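Local coordinates for AimR transcriptional regulator (Bacillus phage phi3T, PDB 5ZVV), which activates transcription of the phage aimX locus as a homodimer, apparently favouring lytic growth, until the arbitrium peptide converts it to an inactive monomer, at residues Gly114-Leu119 / Leu148-Ala153; Ala269-Ser274 / Gln282-Asn287. All coordinates share one frame; numbering follows the deposited sequence.

Interaction 1 joins helices 108-124 and 145-161 through stacked rings, while interaction 2 lays W283, from the loop after helix 260-277, back against that same helix. In this all-helical protein the two serve as examples of a helix-to-helix and a loop-to-helix contact. Their centres are 37 Å apart on opposite sides of the chain's centre, with nearest atoms about 24 Å apart, so neither touches the other. The first pair is complete well before the second begins in the sequence. Neither pair of segments meets the second subunit; a glycerol, probably from the crystallisation liquor, lies about 3 Å from the W283 side chain.

Interaction 1 (Gly114-Leu119 / Leu148-Ala153); sequences GKVYSL and LFFSNA
Y117 and F150 form an offset aromatic stack in a buried, apolar contact between two helices, 108-124 and 145-161, in the helical body of the protein. The two ring planes are only 12° from parallel and their centroids are 4.4 Å apart, so each ring lies over one face of the other but is shifted toward its rim. The closest carbons are Y117 CE2 and F150 CE2, at 3.7 Å. F150 points toward helix 108-124 from its CB, and with CG anti to the backbone N (chi1 -169°) the ring comes to lie over Y117.

V116 meets the same phenyl ring from another direction: its CG1 lies in the ring plane at the edge, 3.9 Å from F150 CD2. That methyl also packs near the backbone N of S151, and S151 CB is 4.1 Å from V116 CG1. No hydrogen bond joins the segments. The polar ends turn to other partners, Y117 OH to E84 and S151 OG to the carbonyl of M147, while F189 of helix 184-203 meets both stacked rings.

The segments run almost parallel, 8° between their N-to-C directions, and their axes come within 9.9 Å. Helix 130-139 lies between them in sequence, and this near-parallel pairing of alternate helices is consistent with a TPR-like alpha-alpha superhelix, as the clan suggests.

Interaction 2 (Ala269-Ser274 / Gln282-Asn287); sequences ALCFLS and QWVNYN
L270 O accepts two hydrogen bonds from S274, the helical one from the backbone N at 2.9 Å and a second from the side-chain OG at 3.1 Å. The two donors approach from opposite faces of the carbonyl plane, with the hydroxyl tilted 19° from that plane. S274 OG can turn back in this way because it sits between its own backbone N and carbonyl carbon (chi1 62°). The bond places the hydroxyl oxygen at the edge of the W283 indole, 4.0 Å from CE3, where it touches without a hydrogen bond.

The indole itself illustrates how a loop residue can be laid flat on a helix. L270 occupies one face: its CB stands 3.5 Å from W283 CD2, over the centre of the ring system, and its CD1 lies 3.7 Å from the centroid of the five-membered ring in a CH-pi contact 25° off the ring normal. Q282 CB covers the opposite face, so the ring is held between a helix residue and its own predecessor in the loop. W283 NE1 makes a weak hydrogen bond to a glycerol, probably from the crystallisation liquor.

Beyond the ring, C271 continues the packing. Its CB approaches W283 O at 3.6 Å, and its SG meets V284 CG2 at 4.2 Å in an apolar contact. Further along the loop, N285 OD1 accepts from N287 N, closing an Asx turn.

With W283 packed this way, the loop lies back against helix 260-277, where D267, one turn before C271, also touches the indole. L270 packs in addition on Y250 and V284 on Y300, so the contact borders helix 243-252, which precedes helix 260-277, and helix 291-304, which follows the loop.

Interaction 1 (Gly114-Leu119 / Leu148-Ala153)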
loop_
_atom_site.group_PDB
_atom_site.type_symbol
_atom_site.label_atom_id
_atom_site.label_comp_id
_atom_site.label_asym_id
_atom_site.label_seq_id
_atom_site.Cartn_x
_atom_site.Cartn_y
_atom_site.Cartn_z
ATOM N N GLY A 114 -18.596 -15.638 -14.694
ATOM C CA GLY A 114 -17.713 -16.778 -14.523
ATOM C C GLY A 114 -16.250 -16.392 -14.579
ATOM O O GLY A 114 -15.429 -16.926 -13.832
ATOM N N LYS A 115 -15.905 -15.451 -15.460
ATOM C CA LYS A 115 -14.512 -15.035 -15.581
ATOM C C LYS A 115 -14.079 -14.202 -14.383
ATOM O O LYS A 115 -12.959 -14.362 -13.882
ATOM C CB LYS A 115 -14.310 -14.266 -16.887
ATOM C CG LYS A 115 -14.329 -15.162 -18.118
ATOM C CD LYS A 115 -14.927 -14.463 -19.331
ATOM C CE LYS A 115 -14.063 -13.315 -19.813
ATOM N NZ LYS A 115 -14.676 -12.623 -20.982
ATOM N N VAL A 116 -14.956 -13.318 -13.899
ATOM C CA VAL A 116 -14.602 -12.486 -12.752
ATOM C C VAL A 116 -14.461 -13.339 -11.497
ATOM O O VAL A 116 -13.495 -13.198 -10.739
ATOM C CB VAL A 116 -15.632 -11.359 -12.561
ATOM C CG1 VAL A 116 -15.343 -10.588 -11.282
ATOM C CG2 VAL A 116 -15.609 -10.422 -13.756
ATOM N N TYR A 117 -15.418 -14.241 -11.259
ATOM C CA TYR A 117 -15.310 -15.117 -10.097
ATOM C C TYR A 117 -14.160 -16.103 -10.247
ATOM O O TYR A 117 -13.564 -16.517 -9.245
ATOM C CB TYR A 117 -16.626 -15.854 -9.861
ATOM C CG TYR A 117 -17.625 -15.030 -9.081
ATOM C CD1 TYR A 117 -18.415 -14.076 -9.712
ATOM C CD2 TYR A 117 -17.766 -15.194 -7.710
ATOM C CE1 TYR A 117 -19.323 -13.315 -8.999
ATOM C CE2 TYR A 117 -18.671 -14.438 -6.989
ATOM C CZ TYR A 117 -19.445 -13.501 -7.638
ATOM O OH TYR A 117 -20.345 -12.754 -6.920
ATOM N N SER A 118 -13.831 -16.486 -11.481
ATOM C CA SER A 118 -12.647 -17.307 -11.701
ATOM C C SER A 118 -11.387 -16.560 -11.282
ATOM O O SER A 118 -10.510 -17.131 -10.620
ATOM C CB SER A 118 -12.566 -17.729 -13.168
ATOM O OG SER A 118 -11.485 -18.617 -13.377
ATOM N N LEU A 119 -11.283 -15.277 -11.653
ATOM C CA LEU A 119 -10.160 -14.464 -11.191
ATOM C C LEU A 119 -10.149 -14.355 -9.672
ATOM O O LEU A 119 -9.090 -14.463 -9.042
ATOM C CB LEU A 119 -10.217 -13.072 -11.821
ATOM C CG LEU A 119 -10.013 -12.967 -13.332
ATOM C CD1 LEU A 119 -10.110 -11.518 -13.770
ATOM C CD2 LEU A 119 -8.675 -13.558 -13.733
ATOM N N LEU A 148 -18.772 -5.126 -12.461
ATOM C CA LEU A 148 -17.987 -3.902 -12.331
ATOM C C LEU A 148 -17.718 -3.601 -10.865
ATOM O O LEU A 148 -16.623 -3.160 -10.498
ATOM C CB LEU A 148 -18.707 -2.726 -12.994
ATOM C CG LEU A 148 -18.618 -2.600 -14.516
ATOM C CD1 LEU A 148 -19.537 -1.487 -15.009
ATOM C CD2 LEU A 148 -17.182 -2.351 -14.953
ATOM N N PHE A 149 -18.706 -3.866 -10.009
ATOM C CA PHE A 149 -18.496 -3.753 -8.574
ATOM C C PHE A 149 -17.542 -4.835 -8.082
ATOM O O PHE A 149 -16.519 -4.537 -7.450
ATOM C CB PHE A 149 -19.846 -3.838 -7.854
ATOM C CG PHE A 149 -19.775 -3.583 -6.373
ATOM C CD1 PHE A 149 -19.451 -4.601 -5.491
ATOM C CD2 PHE A 149 -20.064 -2.330 -5.861
ATOM C CE1 PHE A 149 -19.395 -4.369 -4.130
ATOM C CE2 PHE A 149 -20.013 -2.093 -4.499
ATOM C CZ PHE A 149 -19.676 -3.116 -3.634
ATOM N N PHE A 150 -17.838 -6.099 -8.403
ATOM C CA PHE A 150 -17.142 -7.199 -7.744
ATOM C C PHE A 150 -15.701 -7.321 -8.214
ATOM O O PHE A 150 -14.827 -7.701 -7.427
ATOM C CB PHE A 150 -17.887 -8.518 -7.965
ATOM C CG PHE A 150 -17.390 -9.641 -7.099
ATOM C CD1 PHE A 150 -17.704 -9.682 -5.750
ATOM C CD2 PHE A 150 -16.601 -10.648 -7.630
ATOM C CE1 PHE A 150 -17.246 -10.708 -4.947
ATOM C CE2 PHE A 150 -16.140 -11.679 -6.835
ATOM C CZ PHE A 150 -16.462 -11.708 -5.488
ATOM N N SER A 151 -15.428 -6.999 -9.480
ATOM C CA SER A 151 -14.049 -7.001 -9.950
ATOM C C SER A 151 -13.185 -6.015 -9.179
ATOM O O SER A 151 -11.954 -6.118 -9.225
ATOM C CB SER A 151 -13.995 -6.686 -11.446
ATOM O OG SER A 151 -14.519 -5.401 -11.718
ATOM N N ASN A 152 -13.796 -5.064 -8.469
ATOM C CA ASN A 152 -13.050 -4.190 -7.575
ATOM C C ASN A 152 -13.110 -4.649 -6.124
ATOM O O ASN A 152 -12.080 -4.668 -5.442
ATOM C CB ASN A 152 -13.565 -2.753 -7.692
ATOM C CG ASN A 152 -13.122 -2.087 -8.978
ATOM O OD1 ASN A 152 -11.965 -1.693 -9.114
ATOM N ND2 ASN A 152 -14.036 -1.966 -9.933
ATOM N N ALA A 153 -14.294 -5.045 -5.648
ATOM C CA ALA A 153 -14.430 -5.494 -4.266
ATOM C C ALA A 153 -13.572 -6.721 -3.981
ATOM O O ALA A 153 -13.060 -6.876 -2.866
ATOM C CB ALA A 153 -15.898 -5.789 -3.954
#

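Interaction 2 (Ala269-Ser274 / Gln282-Asn287)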
loop_
_atom_site.group_PDB
_atom_site.type_symbol
_atom_site.label_atom_id
_atom_site.label_comp_id
_atom_site.label_asym_id
_atom_site.label_seq_id
_atom_site.Cartn_x
_atom_site.Cartn_y
_atom_site.Cartn_z
ATOM N N ALA A 269 -10.335 -17.902 20.032
ATOM C CA ALA A 269 -10.695 -16.580 20.535
ATOM C C ALA A 269 -11.041 -16.637 22.016
ATOM O O ALA A 269 -10.604 -15.783 22.800
ATOM C CB ALA A 269 -11.865 -16.010 19.732
ATOM N N LEU A 270 -11.822 -17.644 22.421
ATOM C CA LEU A 270 -12.175 -17.773 23.831
ATOM C C LEU A 270 -10.970 -18.159 24.676
ATOM O O LEU A 270 -10.878 -17.765 25.843
ATOM C CB LEU A 270 -13.295 -18.797 23.997
ATOM C CG LEU A 270 -14.679 -18.349 23.529
ATOM C CD1 LEU A 270 -15.610 -19.542 23.360
ATOM C CD2 LEU A 270 -15.261 -17.347 24.517
ATOM N N CYS A 271 -10.043 -18.926 24.101
ATOM C CA CYS A 271 -8.837 -19.322 24.816
ATOM C C CYS A 271 -7.935 -18.122 25.065
ATOM O O CYS A 271 -7.423 -17.932 26.176
ATOM C CB CYS A 271 -8.100 -20.404 24.024
ATOM S SG CYS A 271 -6.621 -21.037 24.824
ATOM N N PHE A 272 -7.735 -17.296 24.036
ATOM C CA PHE A 272 -6.986 -16.061 24.221
ATOM C C PHE A 272 -7.670 -15.157 25.237
ATOM O O PHE A 272 -7.015 -14.575 26.107
ATOM C CB PHE A 272 -6.822 -15.330 22.890
ATOM C CG PHE A 272 -5.955 -14.107 22.982
ATOM C CD1 PHE A 272 -4.578 -14.229 23.094
ATOM C CD2 PHE A 272 -6.511 -12.839 22.963
ATOM C CE1 PHE A 272 -3.772 -13.105 23.181
ATOM C CE2 PHE A 272 -5.711 -11.710 23.049
ATOM C CZ PHE A 272 -4.339 -11.846 23.159
ATOM N N LEU A 273 -8.995 -15.025 25.137
ATOM C CA LEU A 273 -9.727 -14.176 26.073
ATOM C C LEU A 273 -9.522 -14.632 27.515
ATOM O O LEU A 273 -9.136 -13.836 28.384
ATOM C CB LEU A 273 -11.213 -14.180 25.721
ATOM C CG LEU A 273 -12.096 -13.292 26.592
ATOM C CD1 LEU A 273 -11.790 -11.817 26.353
ATOM C CD2 LEU A 273 -13.568 -13.597 26.348
ATOM N N SER A 274 -9.777 -15.916 27.789
ATOM C CA SER A 274 -9.696 -16.404 29.162
ATOM C C SER A 274 -8.262 -16.409 29.672
ATOM O O SER A 274 -8.036 -16.225 30.872
ATOM C CB SER A 274 -10.315 -17.799 29.267
ATOM O OG SER A 274 -9.617 -18.740 28.467
ATOM N N GLN A 282 -11.639 -23.432 28.992
ATOM C CA GLN A 282 -12.079 -24.721 28.483
ATOM C C GLN A 282 -11.661 -24.962 27.042
ATOM O O GLN A 282 -11.987 -26.015 26.488
ATOM C CB GLN A 282 -13.601 -24.840 28.580
ATOM C CG GLN A 282 -14.175 -24.577 29.953
ATOM C CD GLN A 282 -15.686 -24.555 29.935
ATOM O OE1 GLN A 282 -16.300 -24.301 28.898
ATOM N NE2 GLN A 282 -16.298 -24.832 31.081
ATOM N N TRP A 283 -10.945 -24.021 26.423
ATOM C CA TRP A 283 -10.755 -24.022 24.977
ATOM C C TRP A 283 -9.299 -24.198 24.569
ATOM O O TRP A 283 -8.940 -23.893 23.428
ATOM C CB TRP A 283 -11.327 -22.735 24.384
ATOM C CG TRP A 283 -12.751 -22.511 24.781
ATOM C CD1 TRP A 283 -13.861 -23.013 24.169
ATOM C CD2 TRP A 283 -13.216 -21.747 25.896
ATOM N NE1 TRP A 283 -14.991 -22.605 24.832
ATOM C CE2 TRP A 283 -14.622 -21.822 25.896
ATOM C CE3 TRP A 283 -12.580 -21.002 26.894
ATOM C CZ2 TRP A 283 -15.404 -21.179 26.853
ATOM C CZ3 TRP A 283 -13.357 -20.364 27.842
ATOM C CH2 TRP A 283 -14.753 -20.457 27.815
ATOM N N VAL A 284 -8.451 -24.683 25.475
ATOM C CA VAL A 284 -7.074 -24.995 25.114
ATOM C C VAL A 284 -7.077 -26.090 24.058
ATOM O O VAL A 284 -7.690 -27.149 24.240
ATOM C CB VAL A 284 -6.271 -25.420 26.352
ATOM C CG1 VAL A 284 -4.836 -25.756 25.965
ATOM C CG2 VAL A 284 -6.308 -24.329 27.409
ATOM N N ASN A 285 -6.404 -25.836 22.941
ATOM C CA ASN A 285 -6.320 -26.804 21.853
ATOM C C ASN A 285 -5.095 -27.681 22.080
ATOM O O ASN A 285 -3.957 -27.215 21.961
ATOM C CB ASN A 285 -6.247 -26.094 20.505
ATOM C CG ASN A 285 -6.516 -27.025 19.332
ATOM O OD1 ASN A 285 -6.141 -28.199 19.348
ATOM N ND2 ASN A 285 -7.165 -26.498 18.302
ATOM N N TYR A 286 -5.328 -28.951 22.414
ATOM C CA TYR A 286 -4.262 -29.917 22.641
ATOM C C TYR A 286 -3.965 -30.771 21.415
ATOM O O TYR A 286 -3.029 -31.574 21.448
ATOM C CB TYR A 286 -4.623 -30.828 23.819
ATOM C CG TYR A 286 -4.726 -30.115 25.151
ATOM C CD1 TYR A 286 -3.594 -29.879 25.920
ATOM C CD2 TYR A 286 -5.954 -29.684 25.645
ATOM C CE1 TYR A 286 -3.677 -29.231 27.141
ATOM C CE2 TYR A 286 -6.049 -29.034 26.868
ATOM C CZ TYR A 286 -4.905 -28.811 27.613
ATOM O OH TYR A 286 -4.981 -28.166 28.828
ATOM N N ASN A 287 -4.731 -30.615 20.336
ATOM C CA ASN A 287 -4.596 -31.472 19.164
ATOM C C ASN A 287 -4.280 -30.654 17.925
ATOM O O ASN A 287 -4.967 -30.766 16.906
ATOM C CB ASN A 287 -5.875 -32.278 18.956
ATOM C CG ASN A 287 -6.280 -33.035 20.198
ATOM O OD1 ASN A 287 -6.695 -32.435 21.189
ATOM N ND2 ASN A 287 -6.154 -34.356 20.158
#